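Local structure of primase X domain-containing protein (Sulfolobus solfataricus, 4WYH) at residues Arg49-Val54 against Glu76-Leu81; Tyr58-Lys63 against Asp68-Thr73; Trp106-Ile111 against Asn120-Val125. The protein serves as a noncatalytic subunit of the archaeal eukaryotic-type primase and is essential for efficient primer synthesis. All blocks are in the same frame, centred on the assembly; numbering follows the deposited sequence.

Contact 1 (Arg49-Val54 against Glu76-Leu81)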
loop_
_atom_site.group_PDB
_atom_site.type_symbol
_atom_site.label_atom_id
_atom_site.label_comp_id
_atom_site.label_asym_id
_atom_site.label_seq_id
_atom_site.Cartn_x
_atom_site.Cartn_y
_atom_site.Cartn_z
ATOM N N ARG A 49 0.197 -6.165 -4.122
ATOM C CA ARG A 49 0.665 -5.173 -5.096
ATOM C C ARG A 49 0.510 -3.720 -4.596
ATOM O O ARG A 49 1.413 -2.921 -4.797
ATOM C CB ARG A 49 -0.120 -5.356 -6.409
ATOM C CG ARG A 49 0.159 -6.700 -7.021
ATOM C CD ARG A 49 -0.254 -6.739 -8.501
ATOM N NE ARG A 49 -1.600 -6.212 -8.749
ATOM C CZ ARG A 49 -2.683 -6.953 -8.778
ATOM N NH1 ARG A 49 -2.594 -8.212 -8.477
ATOM N NH2 ARG A 49 -3.875 -6.425 -9.061
ATOM N N PHE A 50 -0.584 -3.402 -3.902
ATOM C CA PHE A 50 -0.803 -2.058 -3.330
ATOM C C PHE A 50 0.304 -1.799 -2.342
ATOM O O PHE A 50 0.879 -0.757 -2.342
ATOM C CB PHE A 50 -2.148 -1.968 -2.637
ATOM C CG PHE A 50 -2.439 -0.600 -2.050
ATOM C CD1 PHE A 50 -2.672 0.455 -2.886
ATOM C CD2 PHE A 50 -2.371 -0.373 -0.703
ATOM C CE1 PHE A 50 -2.934 1.701 -2.392
ATOM C CE2 PHE A 50 -2.624 0.904 -0.191
ATOM C CZ PHE A 50 -2.888 1.931 -1.052
ATOM N N ILE A 51 0.650 -2.772 -1.519
ATOM C CA ILE A 51 1.819 -2.628 -0.614
ATOM C C ILE A 51 3.150 -2.417 -1.328
ATOM O O ILE A 51 3.890 -1.491 -0.999
ATOM C CB ILE A 51 1.952 -3.841 0.379
ATOM C CG1 ILE A 51 0.766 -3.889 1.354
ATOM C CG2 ILE A 51 3.313 -3.841 1.111
ATOM C CD1 ILE A 51 0.720 -5.209 2.141
ATOM N N LEU A 52 3.451 -3.222 -2.321
ATOM C CA LEU A 52 4.724 -3.094 -3.018
ATOM C C LEU A 52 4.839 -1.782 -3.806
ATOM O O LEU A 52 5.865 -1.128 -3.761
ATOM C CB LEU A 52 4.924 -4.266 -3.961
ATOM C CG LEU A 52 6.190 -4.327 -4.802
ATOM C CD1 LEU A 52 7.409 -4.246 -3.890
ATOM C CD2 LEU A 52 6.193 -5.571 -5.655
ATOM N N TYR A 53 3.769 -1.390 -4.505
ATOM C CA TYR A 53 3.868 -0.319 -5.512
ATOM C C TYR A 53 3.457 1.018 -5.005
ATOM O O TYR A 53 3.858 2.049 -5.590
ATOM C CB TYR A 53 3.141 -0.708 -6.877
ATOM C CG TYR A 53 3.742 -1.918 -7.569
ATOM C CD1 TYR A 53 4.962 -1.840 -8.164
ATOM C CD2 TYR A 53 3.083 -3.156 -7.606
ATOM C CE1 TYR A 53 5.531 -2.954 -8.752
ATOM C CE2 TYR A 53 3.647 -4.278 -8.160
ATOM C CZ TYR A 53 4.887 -4.180 -8.716
ATOM O OH TYR A 53 5.470 -5.244 -9.331
ATOM N N VAL A 54 2.673 1.044 -3.923
ATOM C CA VAL A 54 2.090 2.256 -3.463
ATOM C C VAL A 54 2.349 2.517 -1.972
ATOM O O VAL A 54 3.047 3.467 -1.627
ATOM C CB VAL A 54 0.570 2.298 -3.798
ATOM C CG1 VAL A 54 -0.018 3.605 -3.353
ATOM C CG2 VAL A 54 0.335 1.995 -5.275
ATOM N N GLU A 76 -1.275 -4.242 9.469
ATOM C CA GLU A 76 -2.650 -3.855 9.866
ATOM C C GLU A 76 -3.555 -3.655 8.688
ATOM O O GLU A 76 -4.650 -4.169 8.723
ATOM C CB GLU A 76 -2.662 -2.523 10.552
ATOM C CG GLU A 76 -2.625 -2.592 11.985
ATOM C CD GLU A 76 -2.364 -1.226 12.561
ATOM O OE1 GLU A 76 -2.109 -0.185 11.862
ATOM O OE2 GLU A 76 -2.350 -1.260 13.746
ATOM N N PHE A 77 -3.106 -2.951 7.661
ATOM C CA PHE A 77 -3.804 -2.864 6.386
ATOM C C PHE A 77 -4.078 -4.220 5.754
ATOM O O PHE A 77 -5.233 -4.516 5.408
ATOM C CB PHE A 77 -2.982 -2.028 5.388
ATOM C CG PHE A 77 -3.400 -2.222 3.974
ATOM C CD1 PHE A 77 -4.598 -1.692 3.536
ATOM C CD2 PHE A 77 -2.598 -2.949 3.055
ATOM C CE1 PHE A 77 -4.989 -1.874 2.216
ATOM C CE2 PHE A 77 -3.001 -3.101 1.726
ATOM C CZ PHE A 77 -4.193 -2.580 1.326
ATOM N N TYR A 78 -3.048 -5.061 5.641
ATOM C CA TYR A 78 -3.184 -6.363 5.008
ATOM C C TYR A 78 -4.257 -7.208 5.581
ATOM O O TYR A 78 -4.978 -7.842 4.806
ATOM C CB TYR A 78 -1.847 -7.151 4.925
ATOM C CG TYR A 78 -2.013 -8.435 4.161
ATOM C CD1 TYR A 78 -1.966 -8.477 2.778
ATOM C CD2 TYR A 78 -2.299 -9.624 4.844
ATOM C CE1 TYR A 78 -2.176 -9.680 2.099
ATOM C CE2 TYR A 78 -2.552 -10.806 4.186
ATOM C CZ TYR A 78 -2.498 -10.841 2.805
ATOM O OH TYR A 78 -2.717 -12.039 2.165
ATOM N N TYR A 79 -4.365 -7.276 6.923
ATOM C CA TYR A 79 -5.320 -8.144 7.566
ATOM C C TYR A 79 -6.719 -7.493 7.799
ATOM O O TYR A 79 -7.567 -8.033 8.493
ATOM C CB TYR A 79 -4.720 -8.752 8.835
ATOM C CG TYR A 79 -3.564 -9.687 8.578
ATOM C CD1 TYR A 79 -3.764 -10.902 7.941
ATOM C CD2 TYR A 79 -2.264 -9.376 8.991
ATOM C CE1 TYR A 79 -2.699 -11.814 7.720
ATOM C CE2 TYR A 79 -1.198 -10.283 8.735
ATOM C CZ TYR A 79 -1.442 -11.490 8.118
ATOM O OH TYR A 79 -0.464 -12.418 7.832
ATOM N N LYS A 80 -6.983 -6.360 7.182
ATOM C CA LYS A 80 -8.363 -5.892 7.125
ATOM C C LYS A 80 -9.272 -6.905 6.446
ATOM O O LYS A 80 -10.454 -6.932 6.716
ATOM C CB LYS A 80 -8.490 -4.532 6.419
ATOM C CG LYS A 80 -7.707 -3.434 7.057
ATOM C CD LYS A 80 -8.187 -3.213 8.440
ATOM C CE LYS A 80 -8.492 -1.774 8.640
ATOM N NZ LYS A 80 -8.506 -1.441 10.088
ATOM N N LEU A 81 -8.732 -7.754 5.566
ATOM C CA LEU A 81 -9.550 -8.818 4.930
ATOM C C LEU A 81 -9.900 -10.018 5.827
ATOM O O LEU A 81 -11.074 -10.408 5.876
ATOM C CB LEU A 81 -8.895 -9.318 3.630
ATOM C CG LEU A 81 -9.782 -9.795 2.460
ATOM C CD1 LEU A 81 -10.768 -10.823 2.924
ATOM C CD2 LEU A 81 -10.578 -8.674 1.811
#

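Contact 2 (Tyr58-Lys63 against Asp68-Thr73)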
loop_
_atom_site.group_PDB
_atom_site.type_symbol
_atom_site.label_atom_id
_atom_site.label_comp_id
_atom_site.label_asym_id
_atom_site.label_seq_id
_atom_site.Cartn_x
_atom_site.Cartn_y
_atom_site.Cartn_z
ATOM N N TYR A 58 4.887 5.299 -0.234
ATOM C CA TYR A 58 4.314 6.471 0.395
ATOM C C TYR A 58 4.779 6.663 1.837
ATOM O O TYR A 58 5.254 7.726 2.253
ATOM C CB TYR A 58 2.817 6.355 0.340
ATOM C CG TYR A 58 2.069 7.360 1.189
ATOM C CD1 TYR A 58 2.110 8.693 0.887
ATOM C CD2 TYR A 58 1.354 6.946 2.356
ATOM C CE1 TYR A 58 1.437 9.634 1.695
ATOM C CE2 TYR A 58 0.694 7.869 3.180
ATOM C CZ TYR A 58 0.709 9.184 2.813
ATOM O OH TYR A 58 0.068 10.132 3.503
ATOM N N LEU A 59 4.610 5.622 2.635
ATOM C CA LEU A 59 4.950 5.673 4.025
ATOM C C LEU A 59 6.423 6.041 4.242
ATOM O O LEU A 59 6.762 6.936 5.003
ATOM C CB LEU A 59 4.617 4.318 4.681
ATOM C CG LEU A 59 3.132 3.973 4.820
ATOM C CD1 LEU A 59 2.994 2.562 5.377
ATOM C CD2 LEU A 59 2.520 5.020 5.717
ATOM N N VAL A 60 7.292 5.375 3.542
ATOM C CA VAL A 60 8.715 5.533 3.737
ATOM C C VAL A 60 9.281 6.819 3.095
ATOM O O VAL A 60 10.064 7.582 3.728
ATOM C CB VAL A 60 9.427 4.270 3.210
ATOM C CG1 VAL A 60 10.933 4.447 3.187
ATOM C CG2 VAL A 60 9.006 3.057 4.062
ATOM N N ASN A 61 8.892 7.080 1.860
ATOM C CA ASN A 61 9.592 8.084 1.064
ATOM C C ASN A 61 8.891 9.399 0.971
ATOM O O ASN A 61 9.541 10.432 0.730
ATOM C CB ASN A 61 9.907 7.520 -0.326
ATOM C CG ASN A 61 10.959 6.434 -0.258
ATOM O OD1 ASN A 61 11.810 6.381 0.660
ATOM N ND2 ASN A 61 10.857 5.500 -1.198
ATOM N N VAL A 62 7.593 9.383 1.213
ATOM C CA VAL A 62 6.781 10.614 1.212
ATOM C C VAL A 62 6.442 11.068 2.640
ATOM O O VAL A 62 6.706 12.182 3.000
ATOM C CB VAL A 62 5.496 10.462 0.410
ATOM C CG1 VAL A 62 4.798 11.815 0.309
ATOM C CG2 VAL A 62 5.779 9.930 -0.995
ATOM N N LYS A 63 5.835 10.196 3.429
ATOM C CA LYS A 63 5.562 10.506 4.829
ATOM C C LYS A 63 6.771 10.456 5.732
ATOM O O LYS A 63 6.837 11.132 6.740
ATOM C CB LYS A 63 4.472 9.569 5.317
ATOM C CG LYS A 63 3.127 10.180 5.409
ATOM C CD LYS A 63 2.839 11.278 4.349
ATOM C CE LYS A 63 2.898 12.692 4.960
ATOM N NZ LYS A 63 2.265 13.656 4.069
ATOM N N ASP A 68 9.744 0.479 11.724
ATOM C CA ASP A 68 8.815 -0.183 12.634
ATOM C C ASP A 68 7.376 0.296 12.383
ATOM O O ASP A 68 6.501 -0.528 12.222
ATOM C CB ASP A 68 9.225 0.034 14.071
ATOM C CG ASP A 68 10.422 -0.775 14.433
ATOM O OD1 ASP A 68 10.637 -1.837 13.805
ATOM O OD2 ASP A 68 11.177 -0.367 15.337
ATOM N N GLU A 69 7.162 1.593 12.273
ATOM C CA GLU A 69 5.846 2.082 11.987
ATOM C C GLU A 69 5.319 1.607 10.633
ATOM O O GLU A 69 4.158 1.324 10.502
ATOM C CB GLU A 69 5.792 3.605 12.116
ATOM C CG GLU A 69 4.430 4.173 11.757
ATOM C CD GLU A 69 4.301 5.679 11.925
ATOM O OE1 GLU A 69 5.234 6.365 12.410
ATOM O OE2 GLU A 69 3.226 6.184 11.564
ATOM N N ALA A 70 6.174 1.577 9.619
ATOM C CA ALA A 70 5.749 1.157 8.286
ATOM C C ALA A 70 5.293 -0.261 8.379
ATOM O O ALA A 70 4.266 -0.615 7.857
ATOM C CB ALA A 70 6.903 1.315 7.295
ATOM N N LEU A 71 6.067 -1.089 9.049
ATOM C CA LEU A 71 5.749 -2.479 9.161
ATOM C C LEU A 71 4.393 -2.704 9.803
ATOM O O LEU A 71 3.604 -3.492 9.323
ATOM C CB LEU A 71 6.873 -3.236 9.886
ATOM C CG LEU A 71 6.549 -4.703 10.191
ATOM C CD1 LEU A 71 6.400 -5.534 8.945
ATOM C CD2 LEU A 71 7.571 -5.329 11.135
ATOM N N GLN A 72 4.107 -1.997 10.879
ATOM C CA GLN A 72 2.860 -2.221 11.589
ATOM C C GLN A 72 1.731 -1.721 10.751
ATOM O O GLN A 72 0.744 -2.378 10.618
ATOM C CB GLN A 72 2.896 -1.508 12.958
ATOM C CG GLN A 72 1.604 -1.677 13.722
ATOM C CD GLN A 72 1.210 -3.128 13.940
ATOM O OE1 GLN A 72 2.065 -3.983 14.204
ATOM N NE2 GLN A 72 -0.093 -3.421 13.847
ATOM N N THR A 73 1.880 -0.558 10.140
ATOM C CA THR A 73 0.852 0.014 9.286
ATOM C C THR A 73 0.465 -0.889 8.092
ATOM O O THR A 73 -0.733 -1.080 7.780
ATOM C CB THR A 73 1.367 1.357 8.747
ATOM O OG1 THR A 73 1.636 2.211 9.874
ATOM C CG2 THR A 73 0.310 1.982 7.842
#

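Contact 3 (Trp106-Ile111 against Asn120-Val125)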
loop_
_atom_site.group_PDB
_atom_site.type_symbol
_atom_site.label_atom_id
_atom_site.label_comp_id
_atom_site.label_asym_id
_atom_site.label_seq_id
_atom_site.Cartn_x
_atom_site.Cartn_y
_atom_site.Cartn_z
ATOM N N TRP A 106 3.138 4.552 -7.069
ATOM C CA TRP A 106 2.406 4.727 -8.336
ATOM C C TRP A 106 1.208 5.717 -8.193
ATOM O O TRP A 106 0.459 5.725 -7.205
ATOM C CB TRP A 106 1.856 3.389 -8.754
ATOM C CG TRP A 106 2.782 2.426 -9.348
ATOM C CD1 TRP A 106 4.174 2.438 -9.330
ATOM C CD2 TRP A 106 2.400 1.260 -10.056
ATOM N NE1 TRP A 106 4.640 1.387 -10.013
ATOM C CE2 TRP A 106 3.589 0.611 -10.455
ATOM C CE3 TRP A 106 1.173 0.678 -10.366
ATOM C CZ2 TRP A 106 3.582 -0.603 -11.154
ATOM C CZ3 TRP A 106 1.169 -0.492 -11.086
ATOM C CH2 TRP A 106 2.373 -1.120 -11.466
ATOM N N SER A 107 1.067 6.618 -9.153
ATOM C CA SER A 107 -0.053 7.513 -9.194
ATOM C C SER A 107 -1.350 6.758 -9.464
ATOM O O SER A 107 -1.331 5.690 -9.915
ATOM C CB SER A 107 0.176 8.585 -10.280
ATOM O OG SER A 107 0.172 8.010 -11.561
ATOM N N LEU A 108 -2.471 7.380 -9.196
ATOM C CA LEU A 108 -3.736 6.833 -9.614
ATOM C C LEU A 108 -3.766 6.656 -11.091
ATOM O O LEU A 108 -4.312 5.698 -11.573
ATOM C CB LEU A 108 -4.879 7.737 -9.161
ATOM C CG LEU A 108 -5.094 7.615 -7.674
ATOM C CD1 LEU A 108 -5.627 8.898 -7.101
ATOM C CD2 LEU A 108 -6.030 6.479 -7.409
ATOM N N LYS A 109 -3.221 7.616 -11.824
ATOM C CA LYS A 109 -3.138 7.499 -13.298
ATOM C C LYS A 109 -2.388 6.230 -13.773
ATOM O O LYS A 109 -2.849 5.508 -14.639
ATOM C CB LYS A 109 -2.475 8.767 -13.896
ATOM C CG LYS A 109 -2.770 8.994 -15.371
ATOM C CD LYS A 109 -4.274 9.044 -15.675
ATOM C CE LYS A 109 -4.609 8.942 -17.170
ATOM N NZ LYS A 109 -3.795 9.868 -17.987
ATOM N N ARG A 110 -1.203 5.978 -13.234
ATOM C CA ARG A 110 -0.444 4.802 -13.595
ATOM C C ARG A 110 -1.181 3.544 -13.162
ATOM O O ARG A 110 -1.224 2.581 -13.878
ATOM C CB ARG A 110 0.938 4.851 -12.977
ATOM C CG ARG A 110 1.758 3.590 -13.123
ATOM C CD ARG A 110 3.197 3.716 -12.593
ATOM N NE ARG A 110 4.013 4.534 -13.500
ATOM C CZ ARG A 110 5.323 4.624 -13.429
ATOM N NH1 ARG A 110 5.943 4.033 -12.454
ATOM N NH2 ARG A 110 5.999 5.341 -14.316
ATOM N N ILE A 111 -1.707 3.536 -11.964
ATOM C CA ILE A 111 -2.490 2.394 -11.515
ATOM C C ILE A 111 -3.650 2.110 -12.495
ATOM O O ILE A 111 -3.862 0.940 -12.861
ATOM C CB ILE A 111 -2.995 2.583 -10.068
ATOM C CG1 ILE A 111 -1.824 2.554 -9.066
ATOM C CG2 ILE A 111 -4.029 1.524 -9.686
ATOM C CD1 ILE A 111 -2.097 3.389 -7.835
ATOM N N ASN A 120 -9.767 -0.514 -9.535
ATOM C CA ASN A 120 -11.158 -0.686 -9.093
ATOM C C ASN A 120 -11.261 -0.922 -7.576
ATOM O O ASN A 120 -12.108 -0.378 -6.972
ATOM C CB ASN A 120 -11.823 -1.807 -9.859
ATOM C CG ASN A 120 -12.218 -1.381 -11.257
ATOM O OD1 ASN A 120 -12.169 -0.192 -11.580
ATOM N ND2 ASN A 120 -12.585 -2.309 -12.095
ATOM N N GLU A 121 -10.381 -1.717 -6.978
ATOM C CA GLU A 121 -10.459 -1.941 -5.553
ATOM C C GLU A 121 -10.265 -0.621 -4.733
ATOM O O GLU A 121 -10.929 -0.379 -3.715
ATOM C CB GLU A 121 -9.504 -3.053 -5.146
ATOM C CG GLU A 121 -9.853 -4.429 -5.732
ATOM C CD GLU A 121 -9.022 -5.558 -5.134
ATOM O OE1 GLU A 121 -8.070 -5.277 -4.399
ATOM O OE2 GLU A 121 -9.353 -6.704 -5.403
ATOM N N ILE A 122 -9.328 0.206 -5.196
ATOM C CA ILE A 122 -9.004 1.507 -4.590
ATOM C C ILE A 122 -10.187 2.465 -4.690
ATOM O O ILE A 122 -10.648 3.012 -3.709
ATOM C CB ILE A 122 -7.775 2.112 -5.299
ATOM C CG1 ILE A 122 -6.512 1.348 -4.885
ATOM C CG2 ILE A 122 -7.620 3.600 -4.999
ATOM C CD1 ILE A 122 -5.306 1.699 -5.727
ATOM N N ILE A 123 -10.634 2.657 -5.909
ATOM C CA ILE A 123 -11.737 3.537 -6.213
ATOM C C ILE A 123 -12.980 3.151 -5.434
ATOM O O ILE A 123 -13.698 4.012 -4.968
ATOM C CB ILE A 123 -12.036 3.458 -7.738
ATOM C CG1 ILE A 123 -10.986 4.149 -8.553
ATOM C CG2 ILE A 123 -13.381 4.022 -8.090
ATOM C CD1 ILE A 123 -10.582 5.492 -8.073
ATOM N N ARG A 124 -13.256 1.852 -5.344
ATOM C CA ARG A 124 -14.484 1.345 -4.674
ATOM C C ARG A 124 -14.477 1.686 -3.209
ATOM O O ARG A 124 -15.547 2.071 -2.650
ATOM C CB ARG A 124 -14.673 -0.154 -4.879
ATOM C CG ARG A 124 -15.057 -0.408 -6.339
ATOM C CD ARG A 124 -15.127 -1.891 -6.672
ATOM N NE ARG A 124 -15.582 -2.137 -8.054
ATOM C CZ ARG A 124 -15.315 -3.250 -8.740
ATOM N NH1 ARG A 124 -14.606 -4.209 -8.170
ATOM N NH2 ARG A 124 -15.748 -3.410 -9.994
ATOM N N VAL A 125 -13.269 1.649 -2.621
ATOM C CA VAL A 125 -13.101 2.122 -1.236
ATOM C C VAL A 125 -13.285 3.624 -1.119
ATOM O O VAL A 125 -13.921 4.096 -0.187
ATOM C CB VAL A 125 -11.692 1.733 -0.703
ATOM C CG1 VAL A 125 -11.307 2.508 0.566
ATOM C CG2 VAL A 125 -11.658 0.247 -0.490
#

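Contact 1 (Arg49-Val54 against Glu76-Leu81)
Phe50 and Phe77 meet because each extends its ring away from its own backbone N: CG lies anti to that N in both, with chi1 of -179° in Phe50 and 163° in Phe77. The first ring leaves helix 47-63 and the second leaves the last turn of helix 67-78; the closest CA pair, Ile51 CA to Tyr78 CA, is 8.4 Å apart. The ring planes stand at 50° with centroids 5.3 Å apart, a geometry that is neither a parallel stack nor edge-to-face. The flank of Phe50, at CD2, comes 3.5 Å from Phe77 CZ at the far end of the other ring. The neighbouring Phe50 CE2 lies over one face of the Phe77 ring.

Ile51 addresses a different part of the same ring. Its CG1 sits at the edge of Phe77, near the ring plane and 3.9 Å from CE2, and the two side chains run past one another in opposite directions. The ring is thereby met on one face by Phe50 and along its rim by Ile51. The end of the isoleucine, CD1, goes on to Tyr78 CB at 4.3 Å. No hydrogen bond crosses between the segments, and all four touching residues are buried, so the contact is a purely apolar one near the centre of this all-helical domain. Tyr79 is the first residue to leave helical geometry, and Arg47 NH1 bonds Tyr78 O at this helix end while the arginine also makes a cation-pi contact with the Tyr78 ring. Around the aromatic pair, helix 33-41 contributes Val38 against Phe50 and Leu39 against Phe77, and helix 116-128 closes on Phe50 through Met118.

Contact 2 (Tyr58-Lys63 against Asp68-Thr73)
The carbonyl oxygen of Glu69 is held twice by Thr73, the residue whose methyl meets Leu59 across the contact. Thr73 OG1 donates to Glu69 O at 2.7 Å, and Thr73 N makes the usual helical bond to the same Glu69 O at 3.0 Å. The hydroxyl is tilted 33° from the carbonyl plane, and the two donors come from opposite faces of it. This arrangement follows from the first torsion of Thr73, chi1 -60°, which sets OG1 beside its backbone N, within reach of the preceding turn, and puts CG2 opposite that N, beside the carbonyl carbon. With the hydroxyl tied down, the methyl is presented to the facing helix: Thr73 CG2 and Leu59 CD1 come tip to tip at 3.7 Å. A valine here would probably keep a methyl near Leu59 but leave Glu69 O without its hydroxyl donor, held by the backbone N-H of the same residue.

The segments belong to a helical hairpin, helix 47-63 followed after a short connection by helix 67-78. The angle of 136° between their N-to-C directions makes the pair splayed antiparallel, with local axes 9.9 Å apart at closest approach. Leu59 and Ala70 stand opposite each other near the turn, their CA atoms separated by 6.3 Å, an approach that the small alanine permits. Beside them, Val60 CG2 rests against Ala70 CB at 4.2 Å. Helix 47-63 widens here into a pi-type turn, seen where Tyr58 O accepts from both Val62 N and Lys63 N, the latter at 2.8 Å. Ile95 of helix 88-101 packs against both Val60 and Ala70, whereas Leu39 of helix 33-41 reaches Thr73.

Contact 3 (Trp106-Ile111 against Asn120-Val125)
This is an apolar helix-helix contact between two consecutive helices of the all-helical PriX fold, 108-114 and 116-128, which are separated by a single residue. The evidence is a single isoleucine meeting two residues one turn apart. Ile122, on the longer helix, has CG1 beside its backbone N (chi1 -73°) and CG2 opposite that N, beside the carbonyl carbon, and the two branches have different partners. Ile122 CG2 touches Leu108 CD2 at 4.1 Å, the two side chains crossing obliquely. The longer branch ends in CD1, which lies 4.2 Å from Ile111 CG2, and here the side chains cross at about a right angle. Leu108 points past the opposite helix at its base and closes the gap only with its methyl end, so the join is light, burying 126 Å² in all. Ile122 and Ile111 are buried, and Leu108 is partly exposed.

Trp34 of helix 33-41 touches all three of these side chains, so the first helix of the domain lies against both members of the pair. The residue before Ile122, Glu121, accepts with its carboxylate from Gln44 N, Asp45 N and Ser46 OG, tying helix 116-128 to the loop that carries Asp45, a manganese-binding residue whose metal is absent from this model.

The start of helix 108-114 is fixed by an N-cap. Ser107 OG accepts from Arg110 N at 3.0 Å with a nearly straight N-H...O angle of 167°, while the Arg110 side chain runs out extended, laying CD 3.4 Å above one face of the Trp106 ring, offset toward its rim.

Overall arrangement
From the N terminus, helix 33-41 leads into helix 47-63, which supplies the first side of both contact 1 and contact 2. Contact 2 closes the short turn into helix 67-78, and contact 1 closes a wider loop around it, between the start of helix 47-63 and the end of helix 67-78; contact 2 is nested inside contact 1. The chain then passes through helix 88-101 to the C-terminal pair, where contact 3 forms in series. Contacts 2 and 3 lie on opposite sides of the chain's centre without touching. Contact 1 shares both its helices with contact 2 and touches contact 3: Tyr53 O probably bonds Trp106 N at 3.0 Å, Val54 packs on Ile111 and Phe50 on Ile122.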